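Local coordinates for protein beta-galactosidase (Trichoderma reesei, PDB 3OG2) that probably catalyses the hydrolysis of terminal non-reducing beta-D-galactose residues in beta-D-galactosides, as a glycoprotein of glycoside hydrolase family 35, at residues D285-W290 with S933-Q938; W290-C295 with G337-Y342; F908-A913 with G929-N934; A915-L920 with V958-L963. All blocks are in the same frame, centred on the assembly; numbering follows the deposited sequence.

Interaction 1 (D285-W290 with S933-Q938); sequences DPFGGW and SNIGPQ. With NAG (2-acetamido-2-deoxy-beta-D-glucopyranose), chain C; NAG (2-acetamido-2-deoxy-beta-D-glucopyranose), chain B; MAN (alpha-D-mannopyranose), chain D.
F287 CG lies anti to its own carbonyl carbon (chi1 -88°), which puts the ring beside the backbone N, while I935 holds CG2 anti to its backbone N and sends that branch to the facing loop. F287 CB meets I935 CG2 at 4.0 Å. The F287 ring brings an edge to the neighbouring carbonyl, with F287 CD1 3.3 Å from G936 O, near the ring plane. That same oxygen takes the polar link between the two loops: G288 N donates to G936 O at 2.9 Å, almost straight at 176°, with the donor standing above the carbonyl plane. P937, entered through a cis peptide bond, lays its ring against the turn, its CB 3.6 Å from G289 O. D285 passes alongside it in the opposite direction, OD2 at 3.7 Å from P937 CG. The D285 carboxylate is tied down at both oxygens: OD1 receives W290 N at 2.9 Å through its syn lone pair, and OD2 takes Y339 OH and G291 N.

Sugars of the glycan touch both loops. W290 NE1 donates at the indole edge to O4 of the mannose (3.0 Å), and O6 of the chain B N-acetylglucosamine donates a hydrogen bond to I935 O (2.8 Å). Residues P286 to G289 form a type II beta turn, with G288 third in it at positive phi, which sets a TIM-barrel loop against a glycan-contacting loop of the all-beta domain.

Interaction 2 (W290-C295 with G337-Y342); sequences WGFEQC and GGYTSY. With MAN (alpha-D-mannopyranose), chain D.
F292 and Y339 reach toward each other tip to tip, and this aromatic pair carries the apolar part of the contact. Their centroids are 5.6 Å apart and the planes are turned by 37°, an oblique meeting with F292 CE2 at 3.9 Å from Y339 CZ. The Y339 CB does not point at F292, yet the hydroxyl end of its ring comes nearer.

S341 meets the CD2-CE2 side of the F292 ring. Its backbone O lies near the ring plane at the edge, 3.3 Å from F292 CE2, and S341 OG, itself bonded to E350, is 3.3 Å from F292 CD2.

The remaining link goes through a water that accepts from F292 N (3.0 Å) and donates to Y339 OH (2.8 Å), so that the phenol, which also has its D285 bond, is held twice.

W290, two residues before F292, starts out away from 337-342 and donates from its indole to the mannose; an alanine there would probably leave O4 of that sugar without its indole N-H and uncover A247.

G291 is the N-cap of helix 292-298, which the C295-C246 disulfide pins down. This is packing at the TIM-barrel galactose site: Y342, whose CA F292 approaches, bonds through its OH to E122, a residue seen to bind galactose.

Interaction 3 (F908-A913 with G929-N934); sequences FDNATA and GKYVSN. With NAG (2-acetamido-2-deoxy-beta-D-glucopyranose), chain C.
An N-glycosylation sequon, N910-A911-T912, begins two residues after F908, and both N910 and F908 lie against Y931 of strand 926-932. F908 ends strand 900-908 of a four-stranded sheet, whereas Y931 stands on an outermost strand of a five-stranded one, so their rings meet where the two sheets of the all-beta domain face each other. They form an offset stack, centroids 4.3 Å apart and planes at 11°. The two side chains slide past each other in opposite directions, which places each CB over the other's ring: F908 CB is 3.9 Å from the Y931 centroid in a CH-pi contact, and Y931 CB answers over the F908 face.

N910 CG, anti to the backbone N (chi1 -179°), carries the amide out toward the sugar. N910 CB comes to 3.6 Å from Y931 OH, and N910 ND2 is joined by a 1.4 Å covalent bond to C1 of the chain C N-acetylglucosamine. The sugar's N2 donates to S933 O at 2.9 Å, and its acetyl methyl C8 rests obliquely at 3.3 Å from Y931 CE1. A water donates to D909 O (2.7 Å) and also meets Y931 OH (2.8 Å).

With a covalent link, a hydrogen bond from its acetamide N-H to S933 O, another between O6 and T912 OG1, and a methyl lodged by an aromatic ring, this first sugar probably has little freedom to rotate and is likely to behave as part of the protein surface.

Interaction 4 (A915-L920 with V958-L963); sequences APYRAL and VALWAL
R918 and W961 exchange a pair of backbone bonds, R918 N to W961 O and W961 N to R918 O, both 2.9 Å. The next hydrogen-bonded pair is L920 with A959: A959 N to L920 O is 2.9 Å and the return bond, L920 N to A959 O, 3.2 Å. Beyond the strand ends L963 N reaches P916 O in a weak bond. At its tip R918 forms a salt bridge with D783 through NH2 and donates from NH1 to A737 O.

Strand 953-962 is the middle strand of a five-stranded antiparallel sheet in the all-beta domain, with 917-923 on one flank and 883-894 on the other.

On one face R918 and W961 lie side by side, pointing the same way; R918 CD sits over the six-membered ring, 4.2 Å from its centroid, and L963 CD2 lies on the same side of the indole, over its five-membered ring. An alanine at R918 would probably leave D783 with K930 but without its arginine, A737 O without this donor, and a gap over the W961 ring. On the face bearing Y917 and A919, which packs on F908, Y917 and L960 cross at about a right angle, L960 CD1 being 3.3 Å from Y917 CD2.

In the fold
From the N terminus, the chain reaches the barrel loop 285-290, which stays open until 933-938 closes interaction 1 more than 640 residues later. Nested inside that long loop is interaction 2, opened at 290-295 and closed at 337-342 within the TIM-barrel domain, sharing W290 with interaction 1. Interaction 3 opens at 908-913 and ends on the stretch that interaction 1 also uses, sharing S933 and N934. Interaction 4 starts at 915-920, before 929-934 arrives, and closes at 958-963, so it crosses both 3 and 1. Strands 917-923 and 926-932 are sheet neighbours that join 3 to 4, and T340 OG1 bonded to K930 N links 2 to 3 across the domain boundary.

Interaction 1 (D285-W290 with S933-Q938)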
# COMPACT_ATOMS: atom_id res chain seq x y z
N ASP A 285 8.88 -5.15 -4.82
CA ASP A 285 9.72 -6.34 -4.98
C ASP A 285 9.45 -6.88 -6.38
O ASP A 285 8.27 -7.03 -6.71
CB ASP A 285 9.38 -7.38 -3.91
CG ASP A 285 10.37 -8.53 -3.82
OD1 ASP A 285 11.61 -8.30 -3.88
OD2 ASP A 285 9.96 -9.70 -3.64
N PRO A 286 10.42 -7.14 -7.21
CA PRO A 286 10.21 -7.63 -8.57
C PRO A 286 9.98 -9.14 -8.61
O PRO A 286 10.26 -9.87 -7.64
CB PRO A 286 11.55 -7.35 -9.30
CG PRO A 286 12.55 -7.48 -8.15
CD PRO A 286 11.89 -6.93 -6.90
N PHE A 287 9.49 -9.60 -9.76
CA PHE A 287 9.64 -11.02 -10.01
C PHE A 287 11.13 -11.42 -9.78
O PHE A 287 12.02 -10.63 -10.13
CB PHE A 287 9.21 -11.35 -11.43
CG PHE A 287 7.74 -11.66 -11.60
CD1 PHE A 287 7.21 -12.90 -11.19
CD2 PHE A 287 6.91 -10.71 -12.19
CE1 PHE A 287 5.87 -13.20 -11.37
CE2 PHE A 287 5.56 -11.00 -12.36
CZ PHE A 287 5.04 -12.23 -11.97
N GLY A 288 11.33 -12.61 -9.24
CA GLY A 288 12.67 -13.09 -8.89
C GLY A 288 13.25 -12.32 -7.70
O GLY A 288 14.46 -12.40 -7.44
N GLY A 289 12.43 -11.60 -6.94
CA GLY A 289 12.86 -10.79 -5.82
C GLY A 289 13.02 -11.58 -4.56
O GLY A 289 13.14 -12.80 -4.52
N TRP A 290 13.03 -10.81 -3.47
CA TRP A 290 13.44 -11.34 -2.18
C TRP A 290 12.25 -11.68 -1.29
O TRP A 290 12.43 -12.28 -0.21
CB TRP A 290 14.36 -10.35 -1.40
CG TRP A 290 15.61 -10.20 -2.22
CD1 TRP A 290 15.86 -9.11 -3.02
CD2 TRP A 290 16.69 -11.09 -2.36
NE1 TRP A 290 17.08 -9.31 -3.63
CE2 TRP A 290 17.61 -10.50 -3.25
CE3 TRP A 290 17.00 -12.34 -1.81
CZ2 TRP A 290 18.81 -11.10 -3.62
CZ3 TRP A 290 18.21 -12.95 -2.18
CH2 TRP A 290 19.08 -12.32 -3.06
N SER A 933 6.66 -20.72 -11.61
CA SER A 933 7.36 -21.68 -10.74
C SER A 933 8.88 -21.56 -10.86
O SER A 933 9.61 -21.89 -9.91
CB SER A 933 6.89 -23.12 -11.03
OG SER A 933 7.57 -23.62 -12.19
N ASN A 934 9.36 -21.09 -12.03
CA ASN A 934 10.81 -21.03 -12.28
C ASN A 934 11.35 -19.61 -12.09
O ASN A 934 12.52 -19.40 -12.37
CB ASN A 934 11.14 -21.54 -13.69
CG ASN A 934 10.46 -20.70 -14.77
OD1 ASN A 934 9.33 -20.29 -14.64
ND2 ASN A 934 11.19 -20.43 -15.87
N ILE A 935 10.54 -18.66 -11.60
CA ILE A 935 11.01 -17.29 -11.42
C ILE A 935 10.69 -16.80 -10.00
O ILE A 935 11.59 -16.24 -9.33
CB ILE A 935 10.40 -16.33 -12.45
CG1 ILE A 935 10.75 -16.82 -13.86
CG2 ILE A 935 10.90 -14.90 -12.17
CD1 ILE A 935 10.24 -15.89 -14.99
N GLY A 936 9.48 -16.98 -9.48
CA GLY A 936 9.21 -16.61 -8.10
C GLY A 936 9.10 -15.11 -7.90
O GLY A 936 9.08 -14.33 -8.87
N PRO A 937 9.06 -14.63 -6.66
CA PRO A 937 9.25 -15.44 -5.44
C PRO A 937 7.96 -15.86 -4.77
O PRO A 937 8.00 -16.54 -3.73
CB PRO A 937 9.95 -14.42 -4.52
CG PRO A 937 9.21 -13.15 -4.85
CD PRO A 937 8.95 -13.17 -6.34
N GLN A 938 6.80 -15.42 -5.30
CA GLN A 938 5.57 -15.66 -4.50
C GLN A 938 5.05 -17.10 -4.53
O GLN A 938 4.84 -17.64 -5.62
CB GLN A 938 4.48 -14.69 -5.01
CG GLN A 938 3.24 -14.73 -4.09
CD GLN A 938 2.29 -13.60 -4.37
OE1 GLN A 938 2.40 -12.85 -5.38
NE2 GLN A 938 1.32 -13.43 -3.47
C1 NAG C . 11.11 -22.32 -7.02
C2 NAG C . 11.14 -20.78 -7.07
C3 NAG C . 12.12 -20.36 -8.17
C4 NAG C . 13.51 -20.97 -7.93
C5 NAG C . 13.38 -22.49 -7.69
C6 NAG C . 14.71 -23.12 -7.28
C7 NAG C . 9.02 -19.67 -6.58
C8 NAG C . 7.56 -19.55 -6.99
N2 NAG C . 9.79 -20.32 -7.43
O3 NAG C . 12.17 -18.95 -8.23
O4 NAG C . 14.28 -20.81 -9.11
O5 NAG C . 12.41 -22.76 -6.70
O6 NAG C . 14.54 -24.55 -7.35
O7 NAG C . 9.42 -19.25 -5.51
C1 NAG B . 15.25 -19.96 -9.15
C2 NAG B . 16.13 -20.24 -10.38
C3 NAG B . 17.25 -19.19 -10.46
C4 NAG B . 16.65 -17.78 -10.45
C5 NAG B . 15.69 -17.63 -9.26
C6 NAG B . 15.01 -16.26 -9.16
C7 NAG B . 16.49 -22.53 -11.00
C8 NAG B . 17.04 -23.85 -10.54
N2 NAG B . 16.85 -21.50 -10.22
O3 NAG B . 17.93 -19.39 -11.69
O4 NAG B . 17.74 -16.90 -10.30
O5 NAG B . 14.71 -18.65 -9.28
O6 NAG B . 14.17 -16.06 -10.29
O7 NAG B . 15.36 -22.49 -11.53
C1 MAN D . 19.22 -8.82 -9.91
C2 MAN D . 19.63 -7.42 -9.42
C3 MAN D . 19.83 -7.47 -7.90
C4 MAN D . 18.57 -8.00 -7.21
C5 MAN D . 18.23 -9.38 -7.77
C6 MAN D . 16.90 -9.90 -7.20
O2 MAN D . 18.55 -6.56 -9.74
O3 MAN D . 20.17 -6.19 -7.39
O4 MAN D . 18.84 -8.14 -5.81
O5 MAN D . 18.09 -9.27 -9.21
O6 MAN D . 15.84 -9.00 -7.50

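Interaction 2 (W290-C295 with G337-Y342)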
# COMPACT_ATOMS: atom_id res chain seq x y z
N TRP A 290 13.03 -10.81 -3.47
CA TRP A 290 13.44 -11.34 -2.18
C TRP A 290 12.25 -11.68 -1.29
O TRP A 290 12.43 -12.28 -0.21
CB TRP A 290 14.36 -10.35 -1.40
CG TRP A 290 15.61 -10.20 -2.22
CD1 TRP A 290 15.86 -9.11 -3.02
CD2 TRP A 290 16.69 -11.09 -2.36
NE1 TRP A 290 17.08 -9.31 -3.63
CE2 TRP A 290 17.61 -10.50 -3.25
CE3 TRP A 290 17.00 -12.34 -1.81
CZ2 TRP A 290 18.81 -11.10 -3.62
CZ3 TRP A 290 18.21 -12.95 -2.18
CH2 TRP A 290 19.08 -12.32 -3.06
N GLY A 291 11.07 -11.30 -1.68
CA GLY A 291 9.85 -11.49 -0.90
C GLY A 291 9.62 -10.32 0.04
O GLY A 291 10.56 -9.68 0.53
N PHE A 292 8.37 -10.04 0.34
CA PHE A 292 8.02 -8.87 1.14
C PHE A 292 8.36 -9.07 2.62
O PHE A 292 8.44 -8.06 3.33
CB PHE A 292 6.52 -8.52 0.95
CG PHE A 292 6.33 -7.82 -0.38
CD1 PHE A 292 6.99 -6.63 -0.66
CD2 PHE A 292 5.48 -8.37 -1.36
CE1 PHE A 292 6.80 -6.00 -1.90
CE2 PHE A 292 5.28 -7.70 -2.55
CZ PHE A 292 5.91 -6.51 -2.85
N GLU A 293 8.56 -10.31 3.09
CA GLU A 293 9.03 -10.43 4.46
C GLU A 293 10.42 -9.80 4.59
O GLU A 293 10.66 -9.08 5.58
CB GLU A 293 9.12 -11.89 4.90
CG GLU A 293 7.80 -12.47 5.35
CD GLU A 293 7.20 -11.62 6.49
OE1 GLU A 293 7.76 -11.50 7.61
OE2 GLU A 293 6.14 -11.02 6.23
N GLN A 294 11.31 -10.05 3.64
CA GLN A 294 12.66 -9.45 3.65
C GLN A 294 12.55 -7.94 3.44
O GLN A 294 13.24 -7.12 4.10
CB GLN A 294 13.54 -10.16 2.61
CG GLN A 294 14.91 -10.40 3.22
CD GLN A 294 15.78 -11.29 2.38
OE1 GLN A 294 15.62 -12.50 2.43
NE2 GLN A 294 16.70 -10.70 1.61
N CYS A 295 11.62 -7.48 2.57
CA CYS A 295 11.45 -6.02 2.52
C CYS A 295 10.97 -5.39 3.82
O CYS A 295 11.39 -4.28 4.17
CB CYS A 295 10.49 -5.67 1.37
SG CYS A 295 11.08 -6.12 -0.27
N GLY A 337 7.23 -4.94 -13.35
CA GLY A 337 8.29 -4.81 -12.34
C GLY A 337 7.91 -5.32 -10.96
O GLY A 337 8.72 -5.13 -10.02
N GLY A 338 6.71 -5.87 -10.84
CA GLY A 338 6.23 -6.48 -9.61
C GLY A 338 5.42 -7.71 -9.99
O GLY A 338 5.22 -8.02 -11.15
N TYR A 339 4.96 -8.39 -8.94
CA TYR A 339 4.18 -9.62 -9.09
C TYR A 339 2.84 -9.42 -8.42
O TYR A 339 2.37 -8.29 -8.31
CB TYR A 339 5.02 -10.83 -8.66
CG TYR A 339 5.67 -10.71 -7.32
CD1 TYR A 339 6.99 -10.18 -7.18
CD2 TYR A 339 4.99 -11.12 -6.15
CE1 TYR A 339 7.57 -10.08 -5.91
CE2 TYR A 339 5.59 -11.01 -4.91
CZ TYR A 339 6.87 -10.49 -4.80
OH TYR A 339 7.45 -10.40 -3.56
N THR A 340 2.14 -10.50 -8.03
CA THR A 340 0.76 -10.30 -7.58
C THR A 340 0.70 -9.53 -6.28
O THR A 340 -0.10 -8.61 -6.11
CB THR A 340 0.03 -11.64 -7.38
OG1 THR A 340 0.18 -12.40 -8.56
CG2 THR A 340 -1.45 -11.34 -7.17
N SER A 341 1.52 -9.89 -5.29
CA SER A 341 1.41 -9.21 -4.03
C SER A 341 1.85 -7.75 -4.13
O SER A 341 2.85 -7.41 -4.76
CB SER A 341 2.34 -9.96 -3.03
OG SER A 341 2.30 -9.30 -1.74
N TYR A 342 1.16 -6.86 -3.39
CA TYR A 342 1.68 -5.50 -3.16
C TYR A 342 1.74 -5.29 -1.63
O TYR A 342 1.51 -4.21 -1.11
CB TYR A 342 0.83 -4.43 -3.78
CG TYR A 342 1.55 -3.12 -4.09
CD1 TYR A 342 2.74 -3.06 -4.84
CD2 TYR A 342 1.03 -1.92 -3.61
CE1 TYR A 342 3.38 -1.84 -5.11
CE2 TYR A 342 1.64 -0.67 -3.90
CZ TYR A 342 2.82 -0.69 -4.64
OH TYR A 342 3.36 0.55 -4.90
C1 MAN D . 19.22 -8.82 -9.91
C2 MAN D . 19.63 -7.42 -9.42
C3 MAN D . 19.83 -7.47 -7.90
C4 MAN D . 18.57 -8.00 -7.21
C5 MAN D . 18.23 -9.38 -7.77
C6 MAN D . 16.90 -9.90 -7.20
O2 MAN D . 18.55 -6.56 -9.74
O3 MAN D . 20.17 -6.19 -7.39
O4 MAN D . 18.84 -8.14 -5.81
O5 MAN D . 18.09 -9.27 -9.21
O6 MAN D . 15.84 -9.00 -7.50
O HOH W 1 6.52 -11.71 -1.32

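Interaction 3 (F908-A913 with G929-N934)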
# COMPACT_ATOMS: atom_id res chain seq x y z
N PHE A 908 1.28 -22.55 -2.86
CA PHE A 908 1.85 -23.49 -3.79
C PHE A 908 3.17 -24.01 -3.19
O PHE A 908 3.97 -23.22 -2.70
CB PHE A 908 2.19 -22.74 -5.09
CG PHE A 908 0.98 -22.38 -5.96
CD1 PHE A 908 0.14 -21.32 -5.64
CD2 PHE A 908 0.65 -23.07 -7.11
CE1 PHE A 908 -0.97 -20.99 -6.44
CE2 PHE A 908 -0.41 -22.77 -7.93
CZ PHE A 908 -1.22 -21.71 -7.60
N ASP A 909 3.35 -25.33 -3.31
CA ASP A 909 4.61 -25.95 -2.90
C ASP A 909 5.64 -25.83 -4.01
O ASP A 909 5.35 -26.21 -5.15
CB ASP A 909 4.33 -27.42 -2.57
CG ASP A 909 5.39 -28.29 -1.97
OD1 ASP A 909 6.50 -27.78 -1.76
OD2 ASP A 909 5.13 -29.48 -1.68
N ASN A 910 6.82 -25.30 -3.76
CA ASN A 910 7.76 -25.17 -4.86
C ASN A 910 8.85 -26.23 -4.72
O ASN A 910 9.75 -26.06 -3.88
CB ASN A 910 8.41 -23.79 -4.87
CG ASN A 910 9.37 -23.64 -6.01
OD1 ASN A 910 9.32 -24.39 -7.01
ND2 ASN A 910 10.28 -22.68 -5.91
N ALA A 911 8.69 -27.29 -5.55
CA ALA A 911 9.55 -28.48 -5.50
C ALA A 911 10.76 -28.37 -6.43
O ALA A 911 10.57 -28.30 -7.63
CB ALA A 911 8.79 -29.75 -5.85
N THR A 912 11.95 -28.36 -5.84
CA THR A 912 13.18 -27.89 -6.44
C THR A 912 13.35 -28.59 -7.77
O THR A 912 13.73 -28.05 -8.81
CB THR A 912 14.43 -28.12 -5.59
OG1 THR A 912 15.07 -26.86 -5.30
CG2 THR A 912 15.50 -28.95 -6.30
N ALA A 913 13.02 -29.89 -7.68
CA ALA A 913 13.25 -30.49 -9.00
C ALA A 913 11.88 -30.68 -9.61
O ALA A 913 11.23 -31.70 -9.34
CB ALA A 913 14.09 -31.74 -8.90
N GLY A 929 -3.86 -14.32 -8.53
CA GLY A 929 -2.45 -14.76 -8.42
C GLY A 929 -1.91 -15.20 -9.79
O GLY A 929 -2.59 -15.92 -10.57
N LYS A 930 -0.70 -14.77 -10.05
CA LYS A 930 0.09 -15.27 -11.13
C LYS A 930 1.31 -15.89 -10.45
O LYS A 930 2.10 -15.25 -9.80
CB LYS A 930 0.50 -14.09 -12.07
CG LYS A 930 1.34 -14.58 -13.24
CD LYS A 930 1.39 -13.57 -14.39
CE LYS A 930 0.20 -13.70 -15.33
NZ LYS A 930 0.28 -12.83 -16.54
N TYR A 931 1.42 -17.20 -10.63
CA TYR A 931 2.47 -18.00 -10.03
C TYR A 931 3.42 -18.44 -11.13
O TYR A 931 2.99 -18.98 -12.14
CB TYR A 931 1.83 -19.25 -9.38
CG TYR A 931 2.88 -20.17 -8.76
CD1 TYR A 931 3.47 -19.80 -7.56
CD2 TYR A 931 3.26 -21.34 -9.38
CE1 TYR A 931 4.44 -20.62 -6.97
CE2 TYR A 931 4.22 -22.21 -8.84
CZ TYR A 931 4.78 -21.82 -7.63
OH TYR A 931 5.74 -22.62 -7.03
N VAL A 932 4.73 -18.24 -10.92
CA VAL A 932 5.68 -18.54 -11.96
C VAL A 932 6.75 -19.42 -11.31
O VAL A 932 7.62 -18.95 -10.57
CB VAL A 932 6.30 -17.28 -12.63
CG1 VAL A 932 7.33 -17.72 -13.68
CG2 VAL A 932 5.20 -16.42 -13.26
N SER A 933 6.66 -20.72 -11.61
CA SER A 933 7.36 -21.68 -10.74
C SER A 933 8.88 -21.56 -10.86
O SER A 933 9.61 -21.89 -9.91
CB SER A 933 6.89 -23.12 -11.03
OG SER A 933 7.57 -23.62 -12.19
N ASN A 934 9.36 -21.09 -12.03
CA ASN A 934 10.81 -21.03 -12.28
C ASN A 934 11.35 -19.61 -12.09
O ASN A 934 12.52 -19.40 -12.37
CB ASN A 934 11.14 -21.54 -13.69
CG ASN A 934 10.46 -20.70 -14.77
OD1 ASN A 934 9.33 -20.29 -14.64
ND2 ASN A 934 11.19 -20.43 -15.87
C1 NAG C . 11.11 -22.32 -7.02
C2 NAG C . 11.14 -20.78 -7.07
C3 NAG C . 12.12 -20.36 -8.17
C4 NAG C . 13.51 -20.97 -7.93
C5 NAG C . 13.38 -22.49 -7.69
C6 NAG C . 14.71 -23.12 -7.28
C7 NAG C . 9.02 -19.67 -6.58
C8 NAG C . 7.56 -19.55 -6.99
N2 NAG C . 9.79 -20.32 -7.43
O3 NAG C . 12.17 -18.95 -8.23
O4 NAG C . 14.28 -20.81 -9.11
O5 NAG C . 12.41 -22.76 -6.70
O6 NAG C . 14.54 -24.55 -7.35
O7 NAG C . 9.42 -19.25 -5.51
O HOH W 2 5.47 -25.30 -7.69

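Interaction 4 (A915-L920 with V958-L963)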
# COMPACT_ATOMS: atom_id res chain seq x y z
N ALA A 915 9.67 -29.60 -13.38
CA ALA A 915 9.44 -28.91 -14.65
C ALA A 915 8.73 -27.57 -14.42
O ALA A 915 7.85 -27.40 -13.57
CB ALA A 915 8.65 -29.79 -15.59
N PRO A 916 9.15 -26.60 -15.21
CA PRO A 916 8.63 -25.25 -15.06
C PRO A 916 7.20 -25.05 -15.53
O PRO A 916 6.78 -25.62 -16.55
CB PRO A 916 9.59 -24.42 -15.95
CG PRO A 916 10.05 -25.43 -16.96
CD PRO A 916 10.17 -26.76 -16.27
N TYR A 917 6.44 -24.25 -14.76
CA TYR A 917 5.09 -23.94 -15.17
C TYR A 917 4.69 -22.54 -14.64
O TYR A 917 5.32 -22.03 -13.73
CB TYR A 917 4.08 -24.98 -14.69
CG TYR A 917 3.85 -25.06 -13.19
CD1 TYR A 917 4.72 -25.81 -12.38
CD2 TYR A 917 2.78 -24.44 -12.61
CE1 TYR A 917 4.51 -25.89 -11.02
CE2 TYR A 917 2.56 -24.52 -11.24
CZ TYR A 917 3.41 -25.24 -10.46
OH TYR A 917 3.16 -25.32 -9.11
N ARG A 918 3.62 -22.08 -15.30
CA ARG A 918 3.00 -20.83 -14.87
C ARG A 918 1.58 -21.17 -14.46
O ARG A 918 0.97 -22.05 -15.12
CB ARG A 918 3.01 -19.77 -15.98
CG ARG A 918 4.47 -19.56 -16.43
CD ARG A 918 4.57 -18.64 -17.62
NE ARG A 918 4.22 -17.22 -17.41
CZ ARG A 918 5.08 -16.28 -17.10
NH1 ARG A 918 6.37 -16.59 -16.89
NH2 ARG A 918 4.66 -15.03 -16.95
N ALA A 919 1.06 -20.58 -13.43
CA ALA A 919 -0.33 -20.86 -13.04
C ALA A 919 -1.02 -19.54 -12.75
O ALA A 919 -0.39 -18.52 -12.38
CB ALA A 919 -0.37 -21.73 -11.77
N LEU A 920 -2.31 -19.52 -12.96
CA LEU A 920 -3.18 -18.42 -12.58
C LEU A 920 -4.18 -18.96 -11.53
O LEU A 920 -4.72 -20.04 -11.72
CB LEU A 920 -3.96 -17.88 -13.76
CG LEU A 920 -3.11 -17.35 -14.91
CD1 LEU A 920 -3.99 -17.09 -16.12
CD2 LEU A 920 -2.46 -16.02 -14.46
N VAL A 958 -7.55 -22.93 -11.06
CA VAL A 958 -6.12 -22.92 -11.26
C VAL A 958 -5.85 -23.23 -12.74
O VAL A 958 -6.19 -24.32 -13.23
CB VAL A 958 -5.43 -23.96 -10.38
CG1 VAL A 958 -3.92 -23.99 -10.64
CG2 VAL A 958 -5.73 -23.73 -8.92
N ALA A 959 -5.22 -22.28 -13.45
CA ALA A 959 -4.72 -22.53 -14.80
C ALA A 959 -3.30 -23.06 -14.64
O ALA A 959 -2.57 -22.54 -13.84
CB ALA A 959 -4.75 -21.27 -15.68
N LEU A 960 -2.98 -24.06 -15.45
CA LEU A 960 -1.65 -24.67 -15.43
C LEU A 960 -1.10 -24.64 -16.84
O LEU A 960 -1.66 -25.32 -17.72
CB LEU A 960 -1.78 -26.12 -14.90
CG LEU A 960 -0.51 -26.97 -14.98
CD1 LEU A 960 0.54 -26.35 -14.08
CD2 LEU A 960 -0.83 -28.41 -14.62
N TRP A 961 -0.02 -23.91 -17.04
CA TRP A 961 0.66 -23.80 -18.32
C TRP A 961 2.00 -24.50 -18.13
O TRP A 961 2.90 -23.93 -17.48
CB TRP A 961 0.76 -22.32 -18.73
CG TRP A 961 1.58 -22.00 -19.95
CD1 TRP A 961 2.22 -22.80 -20.87
CD2 TRP A 961 1.86 -20.67 -20.43
NE1 TRP A 961 2.86 -22.06 -21.84
CE2 TRP A 961 2.65 -20.74 -21.58
CE3 TRP A 961 1.48 -19.42 -19.92
CZ2 TRP A 961 3.10 -19.60 -22.27
CZ3 TRP A 961 1.91 -18.28 -20.58
CH2 TRP A 961 2.70 -18.38 -21.75
N ALA A 962 2.09 -25.68 -18.74
CA ALA A 962 3.34 -26.47 -18.69
C ALA A 962 4.22 -25.98 -19.85
O ALA A 962 3.77 -26.02 -21.02
CB ALA A 962 3.03 -27.92 -18.86
N LEU A 963 5.42 -25.52 -19.59
CA LEU A 963 6.24 -24.87 -20.59
C LEU A 963 7.12 -25.85 -21.36
O LEU A 963 7.62 -25.45 -22.40
CB LEU A 963 7.18 -23.86 -19.87
CG LEU A 963 6.42 -22.65 -19.31
CD1 LEU A 963 7.23 -22.00 -18.20
CD2 LEU A 963 6.13 -21.68 -20.44